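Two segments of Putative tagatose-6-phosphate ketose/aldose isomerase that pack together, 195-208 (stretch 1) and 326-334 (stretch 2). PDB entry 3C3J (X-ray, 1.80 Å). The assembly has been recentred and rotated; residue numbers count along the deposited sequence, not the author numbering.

Stretch 1, residues 195-208: QTFRDVADRCQAIL
Stretch 2, residues 326-334: ILPPSRHFI

Stretch 1 opens with a type I turn from Gln-195 to Arg-198 and runs on as an α-helix through Leu-208. Stretch 2 lies against it without regular secondary structure over most of its length, its residues from Leu-327 to Phe-333 in extended conformations (phi/psi -53/148 at Pro-328, -161/178 at Ser-330, -109/144 at Phe-333). It runs opposite to the helix: the CA atoms of Arg-203 and Pro-328 are 6.3 Å apart, those of Val-200 and Phe-333 8.2 Å. Together the stretches bury 582 Å².

Arg-203 is the centre of the contact. Its CB points toward stretch 2 and its side chain is fully extended (chi1 to chi3 t, chi4 174°), which carries a charged group into a buried site; NE and NH2 find oxygen acceptors there, whereas NH1 has no hydrogen bond to either stretch and faces the Phe-333 ring. The carbonyl of Pro-328, near the guanidinium plane, accepts from both NE (2.8 Å to O) and NH2 (3.1 Å to O). Arg-203 NH2 also makes weak hydrogen bonds to two waters: water 1 (O at 3.1 Å), which donates to Arg-331 O at 2.9 Å, and water 2 (O at 3.3 Å), which donates to Leu-327 O at 2.6 Å. The edge of the guanidinium points onto the face of the Phe-333 ring (chi1 -82°, chi2 25°), with Arg-203 NH1 3.3 Å from Phe-333 CD2 and Arg-203 CZ 4.4 Å from the ring centroid, 7° off the normal, a cation-pi contact. Leu-327 CB covers one guanidinium face, 3.6 Å from Arg-203 NH2. Ser-330 OG (chi1 p) lies over the opposite face and donates to Arg-331 O at 2.9 Å, although its modelled position is less certain.

A second arginine reaches back toward the start of the helix. Arg-331 leaves the backbone sideways, but its p, t, t rotamer with chi4 at 94° brings the guanidinium edge to stretch 1. Its NE donates to Asp-199 OD2 at 2.7 Å, forming a salt bridge with an acid whose CB points toward stretch 2 (chi1 m). Its NH2 donates to Thr-196 O at 3.0 Å; the same carbonyl accepts from the backbone N of Asp-199 at 3.1 Å. Arg-331 NH1 donates to His-332 O at 3.0 Å, so every nitrogen of this guanidinium has an acceptor.

Apolar packing completes the contact. Val-200 CG2 (chi1 t) meets Phe-333 CE2 at 3.7 Å. Farther along the helix, the compact ring of Pro-328 fits against Ala-206, with CG 3.8 Å from Ala-206 CB, and against Ile-207, with CD 3.5 Å from Ile-207 CG1. Ile-207 (m, t) also extends CD1 to within 4.1 Å of Leu-327 CD2 (Leu-327 also m, t).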

ATOM      1  N   GLN A 195      15.085  17.042  22.652  1.00 19.74           N
ATOM      2  CA  GLN A 195      16.490  17.340  22.430  1.00 19.38           C
ATOM      3  C   GLN A 195      16.988  16.822  21.076  1.00 18.59           C
ATOM      4  O   GLN A 195      17.421  17.628  20.219  1.00 17.85           O
ATOM      5  CB  GLN A 195      17.368  16.800  23.583  1.00 20.56           C
ATOM      6  CG  GLN A 195      17.267  17.670  24.851  1.00 23.81           C
ATOM      7  CD  GLN A 195      17.608  19.155  24.583  1.00 29.86           C
ATOM      8  OE1 GLN A 195      18.729  19.494  24.168  1.00 35.04           O
ATOM      9  NE2 GLN A 195      16.635  20.035  24.806  1.00 31.27           N
ATOM     10  N   THR A 196      16.916  15.503  20.876  1.00 17.03           N
ATOM     11  CA  THR A 196      17.432  14.895  19.639  1.00 17.01           C
ATOM     12  C   THR A 196      16.721  15.456  18.401  1.00 16.11           C
ATOM     13  O   THR A 196      17.361  15.699  17.373  1.00 15.87           O
ATOM     14  CB  THR A 196      17.351  13.337  19.640  1.00 16.26           C
ATOM     15  OG1 THR A 196      15.983  12.927  19.673  1.00 16.40           O
ATOM     16  CG2 THR A 196      18.093  12.718  20.844  1.00 18.17           C
ATOM     17  N   PHE A 197      15.419  15.712  18.506  1.00 16.02           N
ATOM     18  CA  PHE A 197      14.655  16.157  17.342  1.00 16.00           C
ATOM     19  C   PHE A 197      14.989  17.569  16.930  1.00 15.66           C
ATOM     20  O   PHE A 197      14.682  17.962  15.814  1.00 15.90           O
ATOM     21  CB  PHE A 197      13.144  15.988  17.532  1.00 15.87           C
ATOM     22  CG  PHE A 197      12.389  15.751  16.247  1.00 14.88           C
ATOM     23  CD1 PHE A 197      12.512  14.545  15.547  1.00 16.19           C
ATOM     24  CD2 PHE A 197      11.560  16.745  15.717  1.00 15.38           C
ATOM     25  CE1 PHE A 197      11.806  14.331  14.347  1.00 15.81           C
ATOM     26  CE2 PHE A 197      10.854  16.533  14.513  1.00 15.21           C
ATOM     27  CZ  PHE A 197      10.978  15.333  13.832  1.00 15.77           C
ATOM     28  N   ARG A 198      15.621  18.345  17.807  1.00 16.80           N
ATOM     29  CA  ARG A 198      16.116  19.673  17.387  1.00 17.27           C
ATOM     30  C   ARG A 198      17.084  19.585  16.211  1.00 16.59           C
ATOM     31  O   ARG A 198      17.160  20.508  15.417  1.00 16.17           O
ATOM     32  CB  ARG A 198      16.769  20.428  18.555  1.00 17.26           C
ATOM     33  CG  ARG A 198      15.770  20.893  19.583  1.00 19.79           C
ATOM     34  CD  ARG A 198      16.453  21.424  20.820  1.00 21.23           C
ATOM     35  NE  ARG A 198      15.490  21.571  21.899  1.00 25.08           N
ATOM     36  CZ  ARG A 198      14.773  22.668  22.126  1.00 26.60           C
ATOM     37  NH1 ARG A 198      14.913  23.745  21.356  1.00 27.44           N
ATOM     38  NH2 ARG A 198      13.904  22.673  23.127  1.00 24.37           N
ATOM     39  N   ASP A 199      17.826  18.491  16.085  1.00 16.33           N
ATOM     40  CA  ASP A 199      18.699  18.312  14.901  1.00 16.57           C
ATOM     41  C   ASP A 199      17.856  18.170  13.630  1.00 16.49           C
ATOM     42  O   ASP A 199      18.268  18.592  12.554  1.00 16.53           O
ATOM     43  CB  ASP A 199      19.613  17.102  15.056  1.00 16.79           C
ATOM     44  CG  ASP A 199      20.536  17.211  16.274  1.00 18.92           C
ATOM     45  OD1 ASP A 199      20.861  18.345  16.679  1.00 20.83           O
ATOM     46  OD2 ASP A 199      20.930  16.164  16.842  1.00 21.09           O
ATOM     47  N   VAL A 200      16.670  17.561  13.761  1.00 15.80           N
ATOM     48  CA  VAL A 200      15.799  17.352  12.598  1.00 15.48           C
ATOM     49  C   VAL A 200      15.138  18.680  12.222  1.00 14.83           C
ATOM     50  O   VAL A 200      15.119  19.060  11.046  1.00 14.19           O
ATOM     51  CB  VAL A 200      14.756  16.208  12.861  1.00 15.06           C
ATOM     52  CG1 VAL A 200      13.848  15.990  11.646  1.00 15.22           C
ATOM     53  CG2 VAL A 200      15.470  14.903  13.253  1.00 14.30           C
ATOM     54  N   ALA A 201      14.624  19.388  13.222  1.00 14.81           N
ATOM     55  CA  ALA A 201      14.064  20.715  13.041  1.00 15.37           C
ATOM     56  C   ALA A 201      15.119  21.645  12.451  1.00 15.78           C
ATOM     57  O   ALA A 201      14.832  22.374  11.524  1.00 16.26           O
ATOM     58  CB  ALA A 201      13.536  21.274  14.394  1.00 14.70           C
ATOM     59  N   ASP A 202      16.334  21.607  12.990  1.00 16.35           N
ATOM     60  CA  ASP A 202      17.445  22.434  12.461  1.00 16.92           C
ATOM     61  C   ASP A 202      17.737  22.150  10.969  1.00 16.56           C
ATOM     62  O   ASP A 202      17.925  23.052  10.179  1.00 15.79           O
ATOM     63  CB  ASP A 202      18.751  22.188  13.243  1.00 17.95           C
ATOM     64  CG  ASP A 202      18.782  22.850  14.640  1.00 20.79           C
ATOM     65  OD1 ASP A 202      17.858  23.615  15.007  1.00 23.38           O
ATOM     66  OD2 ASP A 202      19.766  22.586  15.386  1.00 22.54           O
ATOM     67  N   ARG A 203      17.784  20.875  10.607  1.00 16.52           N
ATOM     68  CA  ARG A 203      18.101  20.490   9.256  1.00 16.39           C
ATOM     69  C   ARG A 203      16.987  20.861   8.308  1.00 16.06           C
ATOM     70  O   ARG A 203      17.246  21.357   7.238  1.00 14.24           O
ATOM     71  CB  ARG A 203      18.390  19.005   9.179  1.00 16.75           C
ATOM     72  CG  ARG A 203      19.125  18.604   7.941  1.00 18.76           C
ATOM     73  CD  ARG A 203      19.231  17.096   7.907  1.00 18.36           C
ATOM     74  NE  ARG A 203      20.361  16.656   7.126  1.00 19.08           N
ATOM     75  CZ  ARG A 203      20.733  15.389   7.041  1.00 19.71           C
ATOM     76  NH1 ARG A 203      20.034  14.444   7.660  1.00 21.69           N
ATOM     77  NH2 ARG A 203      21.795  15.063   6.342  1.00 20.08           N
ATOM     78  N   CYS A 204      15.738  20.658   8.730  1.00 15.30           N
ATOM     79  CA  CYS A 204      14.603  21.031   7.893  1.00 15.69           C
ATOM     80  C   CYS A 204      14.490  22.556   7.744  1.00 15.50           C
ATOM     81  O   CYS A 204      14.148  23.046   6.660  1.00 15.03           O
ATOM     82  CB  CYS A 204      13.318  20.392   8.425  1.00 15.99           C
ATOM     83  SG  CYS A 204      13.324  18.598   8.148  1.00 17.28           S
ATOM     84  N   GLN A 205      14.822  23.297   8.795  1.00 15.64           N
ATOM     85  CA  GLN A 205      14.909  24.770   8.697  1.00 15.70           C
ATOM     86  C   GLN A 205      15.994  25.163   7.685  1.00 15.55           C
ATOM     87  O   GLN A 205      15.784  26.069   6.886  1.00 15.45           O
ATOM     88  CB  GLN A 205      15.161  25.393  10.083  1.00 16.41           C
ATOM     89  CG  GLN A 205      15.227  26.939  10.145  1.00 17.47           C
ATOM     90  CD  GLN A 205      13.858  27.606  10.001  1.00 20.01           C
ATOM     91  OE1 GLN A 205      12.844  26.936   9.792  1.00 20.86           O
ATOM     92  NE2 GLN A 205      13.828  28.944  10.091  1.00 21.00           N
ATOM     93  N   ALA A 206      17.135  24.479   7.706  1.00 15.22           N
ATOM     94  CA  ALA A 206      18.201  24.709   6.693  1.00 15.56           C
ATOM     95  C   ALA A 206      17.752  24.386   5.254  1.00 15.63           C
ATOM     96  O   ALA A 206      18.145  25.085   4.292  1.00 15.14           O
ATOM     97  CB  ALA A 206      19.469  23.927   7.049  1.00 15.22           C
ATOM     98  N   ILE A 207      16.940  23.327   5.105  1.00 15.12           N
ATOM     99  CA  ILE A 207      16.423  22.948   3.800  1.00 15.28           C
ATOM    100  C   ILE A 207      15.534  24.077   3.287  1.00 15.73           C
ATOM    101  O   ILE A 207      15.723  24.585   2.181  1.00 15.86           O
ATOM    102  CB  ILE A 207      15.637  21.600   3.828  1.00 14.72           C
ATOM    103  CG1 ILE A 207      16.616  20.416   4.055  1.00 14.55           C
ATOM    104  CG2 ILE A 207      14.847  21.418   2.514  1.00 14.22           C
ATOM    105  CD1 ILE A 207      15.978  19.076   4.419  1.00 15.48           C
ATOM    106  N   LEU A 208      14.599  24.503   4.110  1.00 15.93           N
ATOM    107  CA  LEU A 208      13.687  25.569   3.702  1.00 17.08           C
ATOM    108  C   LEU A 208      14.464  26.848   3.358  1.00 17.19           C
ATOM    109  O   LEU A 208      14.194  27.490   2.366  1.00 17.17           O
ATOM    110  CB  LEU A 208      12.681  25.839   4.815  1.00 16.64           C
ATOM    111  CG  LEU A 208      11.662  24.722   5.079  1.00 16.06           C
ATOM    112  CD1 LEU A 208      10.698  25.148   6.209  1.00 17.57           C
ATOM    113  CD2 LEU A 208      10.904  24.311   3.795  1.00 16.45           C
ATOM    114  N   ILE A 326      21.906  17.122  -2.165  1.00 17.54           N
ATOM    115  CA  ILE A 326      22.504  16.610  -0.928  1.00 17.36           C
ATOM    116  C   ILE A 326      21.931  17.401   0.224  1.00 17.84           C
ATOM    117  O   ILE A 326      21.903  18.624   0.195  1.00 16.83           O
ATOM    118  CB  ILE A 326      24.055  16.702  -0.912  1.00 18.08           C
ATOM    119  CG1 ILE A 326      24.652  16.033  -2.162  1.00 18.73           C
ATOM    120  CG2 ILE A 326      24.624  16.095   0.367  1.00 17.47           C
ATOM    121  CD1 ILE A 326      24.262  14.590  -2.398  1.00 18.48           C
ATOM    122  N   LEU A 327      21.423  16.689   1.225  1.00 18.09           N
ATOM    123  CA  LEU A 327      20.833  17.320   2.391  1.00 18.17           C
ATOM    124  C   LEU A 327      21.878  18.150   3.153  1.00 18.82           C
ATOM    125  O   LEU A 327      23.070  17.833   3.115  1.00 18.51           O
ATOM    126  CB  LEU A 327      20.243  16.254   3.328  1.00 17.86           C
ATOM    127  CG  LEU A 327      19.168  15.330   2.748  1.00 17.91           C
ATOM    128  CD1 LEU A 327      18.785  14.286   3.805  1.00 16.93           C
ATOM    129  CD2 LEU A 327      17.949  16.130   2.297  1.00 16.89           C
ATOM    130  N   PRO A 328      21.440  19.209   3.847  1.00 19.48           N
ATOM    131  CA  PRO A 328      22.389  19.976   4.683  1.00 19.75           C
ATOM    132  C   PRO A 328      23.150  19.077   5.646  1.00 19.79           C
ATOM    133  O   PRO A 328      22.597  18.088   6.109  1.00 19.16           O
ATOM    134  CB  PRO A 328      21.477  20.941   5.476  1.00 19.08           C
ATOM    135  CG  PRO A 328      20.309  21.110   4.643  1.00 19.44           C
ATOM    136  CD  PRO A 328      20.093  19.800   3.883  1.00 19.63           C
ATOM    137  N   PRO A 329      24.414  19.419   5.968  1.00 20.63           N
ATOM    138  CA  PRO A 329      25.152  18.574   6.893  1.00 20.70           C
ATOM    139  C   PRO A 329      24.481  18.474   8.234  1.00 20.62           C
ATOM    140  O   PRO A 329      23.937  19.463   8.738  1.00 20.61           O
ATOM    141  CB  PRO A 329      26.509  19.291   7.037  1.00 21.25           C
ATOM    142  CG  PRO A 329      26.630  20.087   5.807  1.00 22.32           C
ATOM    143  CD  PRO A 329      25.232  20.561   5.520  1.00 21.40           C
ATOM    144  N   SER A 330      24.523  17.275   8.800  1.00 20.49           N
ATOM    145  CA  SER A 330      24.027  17.002  10.142  1.00 20.50           C
ATOM    146  C   SER A 330      24.631  15.712  10.653  1.00 19.82           C
ATOM    147  O   SER A 330      25.349  15.003   9.921  1.00 19.37           O
ATOM    148  CB  SER A 330      22.505  16.849  10.122  1.00 21.10           C
ATOM    149  OG  SER A 330      22.145  15.671   9.391  1.00 22.78           O
ATOM    150  N   ARG A 331      24.286  15.359  11.885  1.00 19.13           N
ATOM    151  CA  ARG A 331      24.582  14.018  12.383  1.00 18.70           C
ATOM    152  C   ARG A 331      23.861  12.954  11.537  1.00 18.45           C
ATOM    153  O   ARG A 331      22.999  13.276  10.705  1.00 17.33           O
ATOM    154  CB  ARG A 331      24.134  13.873  13.820  1.00 18.64           C
ATOM    155  CG  ARG A 331      22.609  14.012  13.988  1.00 18.45           C
ATOM    156  CD  ARG A 331      22.159  13.370  15.228  1.00 19.65           C
ATOM    157  NE  ARG A 331      20.798  13.757  15.596  1.00 17.36           N
ATOM    158  CZ  ARG A 331      19.697  13.072  15.274  1.00 19.08           C
ATOM    159  NH1 ARG A 331      19.758  11.953  14.556  1.00 18.12           N
ATOM    160  NH2 ARG A 331      18.527  13.504  15.694  1.00 18.19           N
ATOM    161  N   HIS A 332      24.214  11.692  11.758  1.00 18.52           N
ATOM    162  CA  HIS A 332      23.513  10.587  11.070  1.00 18.51           C
ATOM    163  C   HIS A 332      22.056  10.622  11.518  1.00 18.04           C
ATOM    164  O   HIS A 332      21.784  10.773  12.712  1.00 17.47           O
ATOM    165  CB  HIS A 332      24.119   9.227  11.422  1.00 18.64           C
ATOM    166  CG  HIS A 332      23.423   8.081  10.765  1.00 19.05           C
ATOM    167  ND1 HIS A 332      22.492   7.308  11.420  1.00 23.23           N
ATOM    168  CD2 HIS A 332      23.475   7.611   9.495  1.00 20.56           C
ATOM    169  CE1 HIS A 332      22.019   6.390  10.592  1.00 21.06           C
ATOM    170  NE2 HIS A 332      22.605   6.543   9.420  1.00 21.12           N
ATOM    171  N   PHE A 333      21.143  10.542  10.555  1.00 17.78           N
ATOM    172  CA  PHE A 333      19.714  10.426  10.804  1.00 17.69           C
ATOM    173  C   PHE A 333      19.274   9.008  10.435  1.00 17.00           C
ATOM    174  O   PHE A 333      19.743   8.433   9.451  1.00 17.59           O
ATOM    175  CB  PHE A 333      18.909  11.388   9.905  1.00 17.63           C
ATOM    176  CG  PHE A 333      18.810  12.814  10.396  1.00 17.41           C
ATOM    177  CD1 PHE A 333      19.764  13.376  11.240  1.00 16.56           C
ATOM    178  CD2 PHE A 333      17.771  13.635   9.918  1.00 17.38           C
ATOM    179  CE1 PHE A 333      19.660  14.699  11.648  1.00 17.83           C
ATOM    180  CE2 PHE A 333      17.673  14.955  10.292  1.00 16.40           C
ATOM    181  CZ  PHE A 333      18.634  15.497  11.160  1.00 17.72           C
ATOM    182  N   ILE A 334      18.338   8.460  11.189  1.00 16.14           N
ATOM    183  CA  ILE A 334      17.683   7.226  10.806  1.00 15.13           C
ATOM    184  C   ILE A 334      16.544   7.550   9.812  1.00 14.87           C
ATOM    185  O   ILE A 334      16.213   8.731   9.595  1.00 14.45           O
ATOM    186  CB  ILE A 334      17.177   6.441  12.026  1.00 15.21           C
ATOM    187  CG1 ILE A 334      16.140   7.236  12.822  1.00 13.58           C
ATOM    188  CG2 ILE A 334      18.359   6.008  12.944  1.00 16.61           C
ATOM    189  CD1 ILE A 334      15.515   6.442  14.012  1.00 13.73           C
TER
HETATM  190  O   HOH W   1      23.582  13.109   7.887  1.00 24.61           O
HETATM  191  O   HOH W   2      24.312  15.816   4.287  1.00 26.08           O